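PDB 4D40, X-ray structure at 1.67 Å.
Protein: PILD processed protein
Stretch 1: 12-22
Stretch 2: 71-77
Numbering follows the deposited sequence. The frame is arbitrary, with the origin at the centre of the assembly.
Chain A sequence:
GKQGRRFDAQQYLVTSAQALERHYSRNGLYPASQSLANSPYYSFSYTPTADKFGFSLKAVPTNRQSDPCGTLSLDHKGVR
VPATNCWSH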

# COMPACT_ATOMS: atom_id res chain seq x y z
N TYR A 12 3.19 -6.37 1.63
CA TYR A 12 3.86 -5.77 0.49
C TYR A 12 3.73 -4.26 0.53
O TYR A 12 4.65 -3.54 0.15
CB TYR A 12 3.30 -6.31 -0.82
CG TYR A 12 4.00 -5.79 -2.06
CD1 TYR A 12 5.35 -6.00 -2.25
CD2 TYR A 12 3.29 -5.12 -3.05
CE1 TYR A 12 5.99 -5.53 -3.37
CE2 TYR A 12 3.93 -4.65 -4.18
CZ TYR A 12 5.28 -4.87 -4.34
OH TYR A 12 5.93 -4.41 -5.47
N LEU A 13 2.57 -3.77 0.98
CA LEU A 13 2.38 -2.34 1.18
C LEU A 13 3.39 -1.83 2.21
O LEU A 13 3.93 -0.74 2.06
CB LEU A 13 0.96 -2.02 1.63
CG LEU A 13 -0.13 -2.29 0.58
CD1 LEU A 13 -1.50 -2.11 1.20
CD2 LEU A 13 0.03 -1.37 -0.60
N VAL A 14 3.63 -2.64 3.23
CA VAL A 14 4.53 -2.24 4.32
C VAL A 14 5.97 -2.15 3.83
O VAL A 14 6.64 -1.15 4.07
CB VAL A 14 4.41 -3.21 5.52
CG1 VAL A 14 5.57 -3.04 6.51
CG2 VAL A 14 3.09 -2.97 6.23
N THR A 15 6.46 -3.17 3.13
CA THR A 15 7.85 -3.11 2.67
C THR A 15 7.98 -2.01 1.62
O THR A 15 9.04 -1.38 1.50
CB THR A 15 8.33 -4.47 2.12
OG1 THR A 15 7.44 -4.94 1.11
CG2 THR A 15 8.42 -5.49 3.23
N SER A 16 6.90 -1.73 0.90
CA SER A 16 6.91 -0.62 -0.05
C SER A 16 7.02 0.72 0.67
O SER A 16 7.76 1.60 0.23
CB SER A 16 5.66 -0.65 -0.92
OG SER A 16 5.67 -1.81 -1.75
N ALA A 17 6.28 0.87 1.76
CA ALA A 17 6.34 2.11 2.55
C ALA A 17 7.73 2.29 3.15
O ALA A 17 8.21 3.42 3.29
CB ALA A 17 5.28 2.09 3.66
N GLN A 18 8.36 1.18 3.51
CA GLN A 18 9.70 1.23 4.12
C GLN A 18 10.73 1.70 3.10
O GLN A 18 11.66 2.45 3.43
CB GLN A 18 10.08 -0.14 4.69
CG GLN A 18 9.23 -0.52 5.90
CD GLN A 18 9.41 -1.95 6.35
OE1 GLN A 18 10.08 -2.74 5.69
NE2 GLN A 18 8.83 -2.28 7.50
N ALA A 19 10.57 1.28 1.86
CA ALA A 19 11.45 1.74 0.79
C ALA A 19 11.24 3.23 0.52
O ALA A 19 12.21 3.96 0.27
CB ALA A 19 11.21 0.93 -0.47
N LEU A 20 10.00 3.68 0.58
CA LEU A 20 9.69 5.09 0.37
C LEU A 20 10.34 5.96 1.45
O LEU A 20 10.80 7.05 1.15
CB LEU A 20 8.18 5.32 0.35
CG LEU A 20 7.47 4.76 -0.90
CD1 LEU A 20 5.97 4.70 -0.68
CD2 LEU A 20 7.80 5.60 -2.14
N GLU A 21 10.39 5.47 2.69
CA GLU A 21 11.02 6.23 3.77
C GLU A 21 12.54 6.34 3.58
O GLU A 21 13.15 7.31 4.01
CB GLU A 21 10.74 5.61 5.15
CG GLU A 21 9.44 5.99 5.85
CD GLU A 21 8.96 7.41 5.60
OE1 GLU A 21 9.64 8.38 5.99
OE2 GLU A 21 7.87 7.55 5.03
N ARG A 22 13.14 5.33 2.96
CA ARG A 22 14.57 5.38 2.69
C ARG A 22 14.86 6.45 1.65
O ARG A 22 15.84 7.19 1.75
CB ARG A 22 15.10 4.01 2.23
CG ARG A 22 15.27 3.02 3.36
CD ARG A 22 16.10 1.82 2.93
NE ARG A 22 15.37 0.97 2.00
CZ ARG A 22 14.47 0.06 2.35
NH1 ARG A 22 14.16 -0.13 3.63
NH2 ARG A 22 13.86 -0.66 1.42
N THR A 71 -10.54 -2.50 -0.80
CA THR A 71 -9.28 -1.81 -1.07
C THR A 71 -8.56 -1.46 0.22
O THR A 71 -9.15 -0.90 1.14
CB THR A 71 -9.51 -0.54 -1.89
OG1 THR A 71 -10.08 -0.89 -3.16
CG2 THR A 71 -8.20 0.21 -2.11
N LEU A 72 -7.28 -1.80 0.26
CA LEU A 72 -6.42 -1.52 1.40
C LEU A 72 -5.54 -0.34 1.08
O LEU A 72 -5.04 -0.23 -0.04
CB LEU A 72 -5.55 -2.73 1.73
CG LEU A 72 -6.25 -4.08 1.75
CD1 LEU A 72 -5.22 -5.18 1.72
CD2 LEU A 72 -7.15 -4.20 2.97
N SER A 73 -5.34 0.56 2.03
CA SER A 73 -4.39 1.64 1.80
C SER A 73 -3.54 1.91 3.02
O SER A 73 -3.91 1.58 4.15
CB SER A 73 -5.10 2.92 1.37
OG SER A 73 -5.84 3.47 2.44
N LEU A 74 -2.40 2.53 2.75
CA LEU A 74 -1.39 2.87 3.75
C LEU A 74 -0.75 4.18 3.32
O LEU A 74 -0.28 4.29 2.19
CB LEU A 74 -0.35 1.75 3.84
CG LEU A 74 0.89 2.00 4.70
CD1 LEU A 74 0.48 2.37 6.10
CD2 LEU A 74 1.78 0.75 4.71
N ASP A 75 -0.73 5.19 4.20
CA ASP A 75 -0.15 6.49 3.84
C ASP A 75 1.17 6.77 4.56
O ASP A 75 1.69 5.94 5.31
CB ASP A 75 -1.15 7.63 4.10
CG ASP A 75 -1.39 7.92 5.57
OD1 ASP A 75 -0.68 7.40 6.45
OD2 ASP A 75 -2.31 8.73 5.85
N HIS A 76 1.69 7.97 4.32
CA HIS A 76 2.99 8.38 4.84
C HIS A 76 3.03 8.54 6.35
O HIS A 76 4.10 8.69 6.94
CB HIS A 76 3.40 9.71 4.19
CG HIS A 76 2.39 10.80 4.36
ND1 HIS A 76 1.19 10.81 3.68
CD2 HIS A 76 2.39 11.91 5.14
CE1 HIS A 76 0.50 11.88 4.03
NE2 HIS A 76 1.20 12.56 4.91
N LYS A 77 1.85 8.54 6.98
CA LYS A 77 1.75 8.66 8.43
C LYS A 77 1.54 7.30 9.10
O LYS A 77 1.46 7.20 10.32
CB LYS A 77 0.61 9.60 8.81
CG LYS A 77 0.76 11.01 8.26
CD LYS A 77 -0.46 11.87 8.56
CE LYS A 77 -1.69 11.39 7.81
NZ LYS A 77 -2.85 12.29 8.05

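One methyl group, CD2 of Leu 74, is the closest strand atom to each of three helix residues, Leu 13, Val 14 and Ala 17. The helix (12-22) and the strand (72-75) run nearly parallel, their directions 20° apart and their axes 9.2 Å apart at closest approach, and no hydrogen bond crosses between them. Within the helix the backbone bonds to itself, as in Ala 17 N to Leu 13 O at 2.9 Å; the same Leu 13 O lies 3.7 Å from Leu 74 CD2, a van der Waals contact, and the side-chain pairs are apolar. Leu 13 and Ala 17, one turn apart, both point toward the strand. Leu 74 CD2 lies 4.2 Å from Leu 13 CB and 3.9 Å from Ala 17 CB. Val 14 points away at its CA-to-CB bond, yet its CG2 still reaches Leu 74 CD2 at 4.2 Å. Two residues back along the strand, Leu 72 also faces the helix, its CB 4.1 Å from Leu 13 CD1, while Ser 73 and Asp 75 point away. At the strand's last residue, Asp 75 OD1 accepts a hydrogen bond from Lys 77 N (2.8 Å), a bond within the stretch that leaves the helix out. At the margin, Glu 21 OE2 comes only within 4.4 Å of His 76 O, and that carboxylate oxygen is hydrogen-bonded elsewhere in the structure.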